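Side-chain contacts in malonyl-CoA decarboxylase (Rhodopseudomonas palustris, PDB 4KSA), which probably catalyses the decarboxylation of malonyl-CoA to acetyl-CoA and carbon dioxide: residues P33-G36 with D37-I40; I199-W202 with D203-R206; F344-A347 with D348-D351; L326-A329 with S330-T333. One frame throughout, in Å; residues are numbered along the deposited sequence.

Contact 1. Residues P33-G36 with D37-I40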
ATOM      1  N   PRO A  33      32.698  24.035   6.192  1.00 90.23           N
ATOM      2  CA  PRO A  33      32.284  25.344   6.716  1.00 89.50           C
ATOM      3  C   PRO A  33      32.638  26.503   5.786  1.00 88.39           C
ATOM      4  O   PRO A  33      33.780  26.646   5.356  1.00 87.83           O
ATOM      5  CB  PRO A  33      33.030  25.431   8.040  1.00 89.11           C
ATOM      6  CG  PRO A  33      34.319  24.769   7.711  1.00 89.68           C
ATOM      7  CD  PRO A  33      33.851  23.527   6.957  1.00 90.45           C
HETATM    8  N   MSE A  34      31.647  27.336   5.494  1.00 87.74           N
HETATM    9  CA  MSE A  34      31.855  28.475   4.619  1.00 86.17           C
HETATM   10  C   MSE A  34      31.630  29.782   5.353  1.00 82.97           C
HETATM   11  O   MSE A  34      30.985  29.832   6.399  1.00 82.27           O
HETATM   12  CB  MSE A  34      30.914  28.392   3.424  1.00 90.23           C
HETATM   13  CG  MSE A  34      30.929  27.031   2.761  1.00 97.18           C
HETATM   14 SE   MSE A  34      30.117  26.987   1.013  1.00106.33          SE
HETATM   15  CE  MSE A  34      31.736  27.180  -0.054  1.00103.70           C
ATOM     16  N   SER A  35      32.185  30.844   4.798  1.00 79.58           N
ATOM     17  CA  SER A  35      32.038  32.158   5.378  1.00 76.94           C
ATOM     18  C   SER A  35      30.800  32.786   4.763  1.00 75.19           C
ATOM     19  O   SER A  35      30.345  32.365   3.703  1.00 74.97           O
ATOM     20  CB  SER A  35      33.254  33.005   5.043  1.00 77.57           C
ATOM     21  OG  SER A  35      33.391  33.122   3.640  1.00 77.86           O
ATOM     22  N   GLY A  36      30.254  33.794   5.424  1.00 73.35           N
ATOM     23  CA  GLY A  36      29.081  34.442   4.889  1.00 71.93           C
ATOM     24  C   GLY A  36      29.292  34.837   3.439  1.00 72.08           C
ATOM     25  O   GLY A  36      28.391  34.678   2.610  1.00 71.82           O
ATOM     26  N   ASP A  37      30.488  35.335   3.126  1.00 71.13           N
ATOM     27  CA  ASP A  37      30.812  35.776   1.770  1.00 70.10           C
ATOM     28  C   ASP A  37      30.757  34.658   0.735  1.00 67.70           C
ATOM     29  O   ASP A  37      30.150  34.815  -0.330  1.00 67.59           O
ATOM     30  CB  ASP A  37      32.193  36.435   1.746  1.00 73.22           C
ATOM     31  CG  ASP A  37      32.294  37.612   2.707  1.00 76.99           C
ATOM     32  OD1 ASP A  37      32.387  37.375   3.938  1.00 80.05           O
ATOM     33  OD2 ASP A  37      32.266  38.772   2.234  1.00 75.73           O
ATOM     34  N   GLU A  38      31.391  33.532   1.038  1.00 63.69           N
ATOM     35  CA  GLU A  38      31.370  32.406   0.120  1.00 61.61           C
ATOM     36  C   GLU A  38      29.920  31.997  -0.170  1.00 59.22           C
ATOM     37  O   GLU A  38      29.537  31.847  -1.335  1.00 57.96           O
ATOM     38  CB  GLU A  38      32.130  31.232   0.721  1.00 64.22           C
ATOM     39  CG  GLU A  38      33.599  31.508   0.994  1.00 65.99           C
ATOM     40  CD  GLU A  38      34.229  30.415   1.831  1.00 67.76           C
ATOM     41  OE1 GLU A  38      34.196  29.241   1.402  1.00 70.05           O
ATOM     42  OE2 GLU A  38      34.745  30.727   2.923  1.00 69.20           O
ATOM     43  N   LEU A  39      29.125  31.825   0.893  1.00 55.84           N
ATOM     44  CA  LEU A  39      27.712  31.441   0.773  1.00 51.08           C
ATOM     45  C   LEU A  39      26.962  32.432  -0.111  1.00 50.56           C
ATOM     46  O   LEU A  39      26.129  32.045  -0.932  1.00 51.79           O
ATOM     47  CB  LEU A  39      27.046  31.365   2.162  1.00 48.16           C
ATOM     48  CG  LEU A  39      27.419  30.182   3.078  1.00 44.70           C
ATOM     49  CD1 LEU A  39      26.902  30.382   4.480  1.00 40.24           C
ATOM     50  CD2 LEU A  39      26.845  28.908   2.496  1.00 46.19           C
ATOM     51  N   ILE A  40      27.259  33.714   0.050  1.00 47.96           N
ATOM     52  CA  ILE A  40      26.608  34.722  -0.761  1.00 46.72           C
ATOM     53  C   ILE A  40      27.081  34.578  -2.210  1.00 46.93           C
ATOM     54  O   ILE A  40      26.284  34.651  -3.144  1.00 46.39           O
ATOM     55  CB  ILE A  40      26.927  36.128  -0.243  1.00 45.72           C
ATOM     56  CG1 ILE A  40      26.483  36.233   1.206  1.00 46.85           C
ATOM     57  CG2 ILE A  40      26.196  37.181  -1.061  1.00 43.97           C
ATOM     58  CD1 ILE A  40      26.848  37.533   1.842  1.00 47.12           C
TER
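Ser35 and Glu38 form a capping box at the start of helix 36-48, each side chain reaching for the other residue's backbone N-H. Ser35 is the N-cap. Its OG accepts from Glu38 N at 3.3 Å, a fairly straight but weak bond. In return Glu38 OE2 receives Ser35 N at 3.2 Å, also weakly, and the shorter link of the box joins the side chains directly: Ser35 OG donates to Glu38 OE2 at 2.8 Å. The hydroxyl meets that oxygen on its anti side, 24° out of the carboxylate plane, so one residue grips OE2 twice, by N-H and by O-H. With chi1 at 60°, Ser35 OG sits between its own N and carbonyl carbon, where it can face the first turn. An alanine here would remove the hydroxyl and is likely to leave Glu38 N without its cap and the Glu38 carboxylate held by a single weak bond. The backbone backs this up, Leu39 N donating almost straight to Ser35 O at 3.1 Å. Outside the box lies a hydrophobic staple: Met34, built as selenomethionine, lays its CB 3.9 Å from Leu39 CG, while its SE comes within 4.1 Å of Leu39 CD2. The bent end of the same chain brings CE to 3.5 Å from Glu38 OE1, the two side chains crossing at a slant. Helix 71-83 flanks this helix start: Asp73 accepts from Gly36 N and touches Ser35, Phe77 packs on Leu39 and Ile40, and Ala80 meets Ile40.

Contact 2. Residues I199-W202 with D203-R206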
ATOM      1  N   ILE A 199       8.537  12.533  28.868  1.00107.60           N
ATOM      2  CA  ILE A 199       9.093  11.349  28.229  1.00108.05           C
ATOM      3  C   ILE A 199      10.618  11.377  28.106  1.00107.87           C
ATOM      4  O   ILE A 199      11.204  12.371  27.660  1.00107.22           O
ATOM      5  CB  ILE A 199       8.435  11.125  26.833  1.00108.09           C
ATOM      6  CG1 ILE A 199       6.922  10.924  27.007  1.00107.73           C
ATOM      7  CG2 ILE A 199       9.044   9.909  26.149  1.00107.33           C
ATOM      8  CD1 ILE A 199       6.144  10.814  25.715  1.00107.63           C
ATOM      9  N   HIS A 200      11.238  10.271  28.527  1.00107.80           N
ATOM     10  CA  HIS A 200      12.692  10.080  28.500  1.00106.95           C
ATOM     11  C   HIS A 200      13.108   9.095  27.407  1.00104.84           C
ATOM     12  O   HIS A 200      13.511   9.507  26.321  1.00103.77           O
ATOM     13  CB  HIS A 200      13.184   9.576  29.863  1.00109.09           C
ATOM     14  CG  HIS A 200      13.473  10.671  30.844  1.00111.14           C
ATOM     15  ND1 HIS A 200      12.560  11.659  31.151  1.00111.83           N
ATOM     16  CD2 HIS A 200      14.578  10.938  31.579  1.00111.42           C
ATOM     17  CE1 HIS A 200      13.093  12.488  32.031  1.00111.66           C
ATOM     18  NE2 HIS A 200      14.316  12.073  32.308  1.00111.85           N
ATOM     19  N   ASP A 201      13.040   7.799  27.697  1.00103.02           N
ATOM     20  CA  ASP A 201      13.391   6.808  26.687  1.00101.45           C
ATOM     21  C   ASP A 201      12.119   6.238  26.065  1.00100.56           C
ATOM     22  O   ASP A 201      11.065   6.876  26.088  1.00 99.64           O
ATOM     23  CB  ASP A 201      14.268   5.678  27.265  1.00100.19           C
ATOM     24  CG  ASP A 201      13.639   4.981  28.456  1.00 99.28           C
ATOM     25  OD1 ASP A 201      12.403   4.810  28.477  1.00 99.15           O
ATOM     26  OD2 ASP A 201      14.394   4.581  29.367  1.00 98.62           O
ATOM     27  N   TRP A 202      12.211   5.035  25.516  1.00 99.90           N
ATOM     28  CA  TRP A 202      11.060   4.420  24.880  1.00 99.34           C
ATOM     29  C   TRP A 202      10.022   3.829  25.835  1.00 99.20           C
ATOM     30  O   TRP A 202       8.859   3.652  25.466  1.00 98.68           O
ATOM     31  CB  TRP A 202      11.541   3.373  23.878  1.00 98.21           C
ATOM     32  CG  TRP A 202      12.339   4.006  22.780  1.00 97.24           C
ATOM     33  CD1 TRP A 202      13.650   4.382  22.829  1.00 96.21           C
ATOM     34  CD2 TRP A 202      11.851   4.416  21.498  1.00 96.68           C
ATOM     35  NE1 TRP A 202      14.009   5.003  21.659  1.00 95.36           N
ATOM     36  CE2 TRP A 202      12.924   5.038  20.824  1.00 96.33           C
ATOM     37  CE3 TRP A 202      10.609   4.320  20.855  1.00 96.15           C
ATOM     38  CZ2 TRP A 202      12.795   5.561  19.532  1.00 96.32           C
ATOM     39  CZ3 TRP A 202      10.480   4.840  19.574  1.00 96.80           C
ATOM     40  CH2 TRP A 202      11.570   5.453  18.925  1.00 96.76           C
ATOM     41  N   ASP A 203      10.439   3.540  27.062  1.00 99.17           N
ATOM     42  CA  ASP A 203       9.538   2.987  28.067  1.00 98.96           C
ATOM     43  C   ASP A 203       8.481   4.032  28.423  1.00 98.23           C
ATOM     44  O   ASP A 203       7.332   3.695  28.717  1.00 98.25           O
ATOM     45  CB  ASP A 203      10.330   2.598  29.315  1.00100.28           C
ATOM     46  CG  ASP A 203      11.380   1.541  29.027  1.00100.85           C
ATOM     47  OD1 ASP A 203      12.381   1.473  29.778  1.00101.23           O
ATOM     48  OD2 ASP A 203      11.201   0.775  28.056  1.00100.58           O
ATOM     49  N   ASP A 204       8.884   5.299  28.391  1.00 96.80           N
ATOM     50  CA  ASP A 204       7.989   6.412  28.693  1.00 95.36           C
ATOM     51  C   ASP A 204       6.973   6.574  27.573  1.00 93.97           C
ATOM     52  O   ASP A 204       5.765   6.592  27.809  1.00 94.49           O
ATOM     53  CB  ASP A 204       8.781   7.713  28.816  1.00 96.34           C
ATOM     54  CG  ASP A 204       9.758   7.696  29.963  1.00 97.00           C
ATOM     55  OD1 ASP A 204      10.481   6.688  30.115  1.00 97.97           O
ATOM     56  OD2 ASP A 204       9.809   8.700  30.707  1.00 97.09           O
ATOM     57  N   LEU A 205       7.486   6.705  26.353  1.00 91.64           N
ATOM     58  CA  LEU A 205       6.656   6.879  25.168  1.00 88.87           C
ATOM     59  C   LEU A 205       5.695   5.696  25.036  1.00 87.07           C
ATOM     60  O   LEU A 205       4.486   5.890  24.879  1.00 85.45           O
ATOM     61  CB  LEU A 205       7.561   7.012  23.925  1.00 88.35           C
ATOM     62  CG  LEU A 205       7.072   7.614  22.595  1.00 86.18           C
ATOM     63  CD1 LEU A 205       6.244   6.604  21.837  1.00 85.99           C
ATOM     64  CD2 LEU A 205       6.282   8.882  22.855  1.00 85.55           C
ATOM     65  N   ARG A 206       6.229   4.474  25.108  1.00 85.66           N
ATOM     66  CA  ARG A 206       5.386   3.283  25.001  1.00 84.18           C
ATOM     67  C   ARG A 206       4.338   3.310  26.106  1.00 82.64           C
ATOM     68  O   ARG A 206       3.169   2.977  25.879  1.00 81.82           O
ATOM     69  CB  ARG A 206       6.209   1.993  25.106  1.00 83.65           C
ATOM     70  CG  ARG A 206       5.331   0.764  25.353  1.00 85.45           C
ATOM     71  CD  ARG A 206       5.937  -0.549  24.857  1.00 87.09           C
ATOM     72  NE  ARG A 206       7.128  -0.986  25.587  1.00 88.92           N
ATOM     73  CZ  ARG A 206       7.162  -1.267  26.887  1.00 90.02           C
ATOM     74  NH1 ARG A 206       8.299  -1.666  27.450  1.00 89.27           N
ATOM     75  NH2 ARG A 206       6.064  -1.139  27.627  1.00 90.87           N
TER
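Asp201 caps helix 202-209, its OD1 taking Asp203 N at 2.7 Å. The N-H comes to the anti side of that oxygen and 35° out of the carboxylate plane, a bent approach. It is made possible by chi1 of 56°, which tucks CG between the backbone N and carbonyl carbon and turns OD1 over the first turn. One residue on, Asp204 reaches the other way along the chain: its OD2 accepts a weak bond from His200 N at 3.0 Å, and so ties the incoming loop to the helix. The His200 and Asp204 side chains cross at a slant, the ring and carboxylate planes only 23° apart, with His200 ND1 4.1 Å from Asp204 OD2. Three acids crowd the helix start. Asp201 OD1 is 3.1 Å from Asp204 OD1 and 3.6 Å from Asp203 OD1; the N-terminal end of the helix probably offsets part of that repulsion. Beneath the polar layer Ile199 braces the turn, its CG2 pressed on Asp204 CB at 3.5 Å and its CD1 equally close to Leu205 CD2. Arg206 N closes the first helical turn onto Trp202 O. Within the two segments Arg206 has just a long, charge-only pairing with Asp203; its salt bridge runs from NE to Glu188 of the second subunit. Ile191 of helix 184-193 receives Ile199, Trp202 and Leu205, Trp180 covers the Trp202-Arg206 side, and Trp202 stacks on Trp202 of the second subunit, putting this helix start at the interface between two chains.

Contact 3. Residues F344-A347 with D348-D351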
ATOM      1  N   PHE A 344      -4.763  30.738  45.650  1.00 84.16           N
ATOM      2  CA  PHE A 344      -5.589  29.585  45.305  1.00 84.54           C
ATOM      3  C   PHE A 344      -5.668  28.558  46.439  1.00 84.25           C
ATOM      4  O   PHE A 344      -6.562  27.709  46.460  1.00 83.68           O
ATOM      5  CB  PHE A 344      -5.088  28.914  44.006  1.00 84.50           C
ATOM      6  CG  PHE A 344      -3.636  28.494  44.037  1.00 85.31           C
ATOM      7  CD1 PHE A 344      -2.624  29.399  43.723  1.00 84.87           C
ATOM      8  CD2 PHE A 344      -3.282  27.188  44.372  1.00 85.70           C
ATOM      9  CE1 PHE A 344      -1.279  29.009  43.743  1.00 85.79           C
ATOM     10  CE2 PHE A 344      -1.942  26.787  44.395  1.00 86.76           C
ATOM     11  CZ  PHE A 344      -0.939  27.700  44.080  1.00 86.02           C
ATOM     12  N   ASP A 345      -4.741  28.638  47.388  1.00 83.94           N
ATOM     13  CA  ASP A 345      -4.748  27.715  48.510  1.00 84.39           C
ATOM     14  C   ASP A 345      -5.677  28.169  49.647  1.00 84.43           C
ATOM     15  O   ASP A 345      -5.594  27.669  50.765  1.00 84.61           O
ATOM     16  CB  ASP A 345      -3.325  27.508  49.035  1.00 84.57           C
ATOM     17  CG  ASP A 345      -2.465  26.704  48.075  1.00 86.53           C
ATOM     18  OD1 ASP A 345      -3.037  25.892  47.314  1.00 85.91           O
ATOM     19  OD2 ASP A 345      -1.222  26.869  48.091  1.00 86.88           O
ATOM     20  N   ASP A 346      -6.564  29.115  49.356  1.00 84.57           N
ATOM     21  CA  ASP A 346      -7.515  29.604  50.348  1.00 84.32           C
ATOM     22  C   ASP A 346      -8.922  29.633  49.761  1.00 83.70           C
ATOM     23  O   ASP A 346      -9.346  30.645  49.211  1.00 82.94           O
ATOM     24  CB  ASP A 346      -7.148  31.013  50.815  1.00 86.36           C
ATOM     25  CG  ASP A 346      -8.151  31.576  51.819  1.00 88.43           C
ATOM     26  OD1 ASP A 346      -8.218  31.061  52.958  1.00 89.46           O
ATOM     27  OD2 ASP A 346      -8.885  32.525  51.468  1.00 88.82           O
ATOM     28  N   ALA A 347      -9.636  28.520  49.888  1.00 83.39           N
ATOM     29  CA  ALA A 347     -10.997  28.396  49.377  1.00 83.17           C
ATOM     30  C   ALA A 347     -11.743  29.719  49.399  1.00 83.40           C
ATOM     31  O   ALA A 347     -12.445  30.062  48.454  1.00 83.76           O
ATOM     32  CB  ALA A 347     -11.762  27.361  50.189  1.00 82.85           C
ATOM     33  N   ASP A 348     -11.580  30.466  50.483  1.00 83.96           N
ATOM     34  CA  ASP A 348     -12.254  31.744  50.628  1.00 84.47           C
ATOM     35  C   ASP A 348     -11.792  32.779  49.621  1.00 83.75           C
ATOM     36  O   ASP A 348     -12.615  33.446  48.998  1.00 84.20           O
ATOM     37  CB  ASP A 348     -12.065  32.273  52.049  1.00 87.65           C
ATOM     38  CG  ASP A 348     -12.822  31.448  53.081  1.00 89.88           C
ATOM     39  OD1 ASP A 348     -14.076  31.432  53.029  1.00 88.90           O
ATOM     40  OD2 ASP A 348     -12.162  30.813  53.939  1.00 91.38           O
ATOM     41  N   THR A 349     -10.479  32.918  49.463  1.00 83.36           N
ATOM     42  CA  THR A 349      -9.926  33.888  48.512  1.00 82.72           C
ATOM     43  C   THR A 349     -10.325  33.514  47.088  1.00 82.24           C
ATOM     44  O   THR A 349     -10.574  34.377  46.247  1.00 82.22           O
ATOM     45  CB  THR A 349      -8.382  33.938  48.576  1.00 82.38           C
ATOM     46  OG1 THR A 349      -7.961  34.227  49.914  1.00 81.12           O
ATOM     47  CG2 THR A 349      -7.849  35.009  47.638  1.00 81.08           C
ATOM     48  N   ALA A 350     -10.384  32.211  46.837  1.00 81.73           N
ATOM     49  CA  ALA A 350     -10.744  31.674  45.536  1.00 81.94           C
ATOM     50  C   ALA A 350     -12.164  32.050  45.135  1.00 82.33           C
ATOM     51  O   ALA A 350     -12.374  32.761  44.150  1.00 82.46           O
ATOM     52  CB  ALA A 350     -10.594  30.155  45.549  1.00 81.53           C
ATOM     53  N   ASP A 351     -13.134  31.565  45.900  1.00 82.75           N
ATOM     54  CA  ASP A 351     -14.537  31.834  45.619  1.00 83.02           C
ATOM     55  C   ASP A 351     -14.838  33.311  45.534  1.00 81.69           C
ATOM     56  O   ASP A 351     -15.815  33.717  44.911  1.00 82.18           O
ATOM     57  CB  ASP A 351     -15.421  31.199  46.686  1.00 86.06           C
ATOM     58  CG  ASP A 351     -15.427  29.689  46.604  1.00 89.50           C
ATOM     59  OD1 ASP A 351     -14.351  29.075  46.793  1.00 90.65           O
ATOM     60  OD2 ASP A 351     -16.512  29.119  46.342  1.00 91.52           O
TER
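Asp346 leaves the loop in an extended conformation and its carbonyl O takes the first regular helical bond of helix 347-367, from Ala350 N at 3.0 Å; the next comes straight after it, from Asp351 N to Ala347 O. The side chain of Asp346 supplies the N-cap. Its CG swings to the far side from the backbone N, chi1 178°, which brings OD2 beside the first turn. There OD2 is held by Thr349 twice. The Thr349 N-H donates to it at 2.6 Å, coming from above the carboxylate plane, 35° out of it. The Thr349 hydroxyl donates as well, from OG1 to the same OD2; the modelled length of 2.5 Å is very short and should not be pressed at this resolution. The two side chains cross at about a right angle, and two donors from one residue would probably limit how the carboxylate can turn. Thr349 N also leans weakly on Asp346 O. Asp348 stands to one side: its CB lies 3.2 Å from Asp346 OD2, while its own OD2 stays 4.1 Å from Asp346 OD1, the two carboxylates being tilted by 46°. Negative groups at a helix N-terminus are likely to be eased by the backbone N-H groups there. Ala350 CB rests 3.4 Å from Ala347 O. Past the contact, Thr349 packs on Ala337 and Trp343 in the link from helix 329-335, and Phe344 lies against Leu396 and Arg399, in the loop between strand 389-394 and helix 401-407.

Contact 4. Residues L326-A329 with S330-T333; sequences LLDA and SART
Asp328 OD1 accepts from Ala331 N at 2.8 Å, the N-H lying nearly in line with the C-O bond and the bond itself close to straight. Asp328 also offers its backbone: its O takes Arg332 N at 3.1 Å, so one residue receives two N-H groups of the first turn. Chi1 of 56° wedges CG between N and carbonyl carbon and leaves OD1 facing the turn. Thr333 bonds to Ala329 O through both N and OG1, though the hydroxyl's modelled distance is too short to trust. Further out, Arg332 runs extended from CG to NE back over the loop, where NE gives a weak bond to Leu327 O at 3.3 Å and one guanidinium face lies against Leu327 CB. NH1 and NH2 donate to Arg319 O and Asn321 O at the end of helix 311-320. A leucine in its place would probably leave those carbonyls without their donor and the loop untied from the preceding helix. Leu327 CD2 meets Ala331 CB at 3.9 Å, and Leu360 and Ile356 of helix 347-367 back this pair. The arrangement is an aspartate N-cap, here opening the short helix 329-335.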
ATOM      1  N   LEU A 326     -13.848  48.253  32.333  1.00 77.83           N
ATOM      2  CA  LEU A 326     -14.691  47.667  33.361  1.00 78.47           C
ATOM      3  C   LEU A 326     -13.925  47.094  34.540  1.00 77.73           C
ATOM      4  O   LEU A 326     -13.738  45.885  34.675  1.00 76.87           O
ATOM      5  CB  LEU A 326     -15.619  46.584  32.791  1.00 80.85           C
ATOM      6  CG  LEU A 326     -16.775  46.190  33.743  1.00 81.10           C
ATOM      7  CD1 LEU A 326     -18.096  46.792  33.239  1.00 78.26           C
ATOM      8  CD2 LEU A 326     -16.884  44.663  33.852  1.00 79.69           C
ATOM      9  N   LEU A 327     -13.486  48.009  35.388  1.00 77.58           N
ATOM     10  CA  LEU A 327     -12.783  47.703  36.615  1.00 76.01           C
ATOM     11  C   LEU A 327     -13.162  48.831  37.556  1.00 76.14           C
ATOM     12  O   LEU A 327     -12.579  49.919  37.503  1.00 77.02           O
ATOM     13  CB  LEU A 327     -11.268  47.694  36.417  1.00 73.92           C
ATOM     14  CG  LEU A 327     -10.653  46.443  35.800  1.00 71.88           C
ATOM     15  CD1 LEU A 327      -9.134  46.535  35.916  1.00 70.28           C
ATOM     16  CD2 LEU A 327     -11.170  45.201  36.513  1.00 70.32           C
ATOM     17  N   ASP A 328     -14.174  48.583  38.382  1.00 75.52           N
ATOM     18  CA  ASP A 328     -14.617  49.575  39.351  1.00 73.84           C
ATOM     19  C   ASP A 328     -13.747  49.445  40.606  1.00 72.36           C
ATOM     20  O   ASP A 328     -12.862  48.583  40.676  1.00 71.30           O
ATOM     21  CB  ASP A 328     -16.107  49.384  39.693  1.00 73.54           C
ATOM     22  CG  ASP A 328     -16.433  47.986  40.209  1.00 73.41           C
ATOM     23  OD1 ASP A 328     -15.645  47.430  41.005  1.00 73.15           O
ATOM     24  OD2 ASP A 328     -17.499  47.453  39.833  1.00 73.21           O
ATOM     25  N   ALA A 329     -13.985  50.305  41.589  1.00 70.53           N
ATOM     26  CA  ALA A 329     -13.204  50.267  42.819  1.00 68.90           C
ATOM     27  C   ALA A 329     -13.170  48.864  43.461  1.00 66.77           C
ATOM     28  O   ALA A 329     -12.122  48.405  43.919  1.00 64.50           O
ATOM     29  CB  ALA A 329     -13.751  51.307  43.803  1.00 68.17           C
ATOM     30  N   SER A 330     -14.317  48.188  43.479  1.00 65.39           N
ATOM     31  CA  SER A 330     -14.426  46.846  44.057  1.00 64.90           C
ATOM     32  C   SER A 330     -13.472  45.877  43.363  1.00 64.34           C
ATOM     33  O   SER A 330     -12.557  45.311  43.985  1.00 61.75           O
ATOM     34  CB  SER A 330     -15.856  46.321  43.898  1.00 65.62           C
ATOM     35  OG  SER A 330     -16.815  47.330  44.178  1.00 67.83           O
ATOM     36  N   ALA A 331     -13.714  45.691  42.065  1.00 63.60           N
ATOM     37  CA  ALA A 331     -12.911  44.810  41.227  1.00 62.69           C
ATOM     38  C   ALA A 331     -11.437  45.021  41.493  1.00 61.94           C
ATOM     39  O   ALA A 331     -10.720  44.097  41.856  1.00 62.25           O
ATOM     40  CB  ALA A 331     -13.210  45.079  39.776  1.00 62.84           C
ATOM     41  N   ARG A 332     -10.986  46.248  41.306  1.00 62.24           N
ATOM     42  CA  ARG A 332      -9.594  46.567  41.537  1.00 63.99           C
ATOM     43  C   ARG A 332      -9.165  46.079  42.915  1.00 65.52           C
ATOM     44  O   ARG A 332      -8.108  45.459  43.067  1.00 65.88           O
ATOM     45  CB  ARG A 332      -9.387  48.078  41.399  1.00 63.93           C
ATOM     46  CG  ARG A 332      -9.547  48.566  39.967  1.00 63.40           C
ATOM     47  CD  ARG A 332      -9.560  50.071  39.887  1.00 63.37           C
ATOM     48  NE  ARG A 332      -9.492  50.568  38.515  1.00 62.80           N
ATOM     49  CZ  ARG A 332      -8.457  50.380  37.697  1.00 64.01           C
ATOM     50  NH1 ARG A 332      -7.385  49.695  38.095  1.00 61.46           N
ATOM     51  NH2 ARG A 332      -8.483  50.905  36.481  1.00 62.95           N
ATOM     52  N   THR A 333     -10.004  46.336  43.913  1.00 66.95           N
ATOM     53  CA  THR A 333      -9.707  45.928  45.279  1.00 68.11           C
ATOM     54  C   THR A 333      -9.561  44.414  45.419  1.00 67.16           C
ATOM     55  O   THR A 333      -8.590  43.937  46.004  1.00 66.18           O
ATOM     56  CB  THR A 333     -10.803  46.402  46.242  1.00 70.24           C
ATOM     57  OG1 THR A 333     -11.119  47.773  45.974  1.00 71.39           O
ATOM     58  CG2 THR A 333     -10.327  46.274  47.681  1.00 71.25           C
TER

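In the fold
All four contacts are helix starts, each capped by a Ser or Asp side chain, and they come along the chain in the order 1, 2, 4, 3. Contact 1 stands apart among the N-terminal helices, its centre about 41 Å from that of contact 2 and about 60 Å from that of contact 3, across the chain's centre. The other three belong to the C-terminal part of the chain. Contact 2 sits on helix 202-209, which leads into strand 214-220 of the mixed sheet, and faces a second subunit. Contacts 3 and 4 are neighbours, centres about 19 Å apart, on the successive helices 347-367 and 329-335; the longer helix packs against the start of the shorter. None touches another.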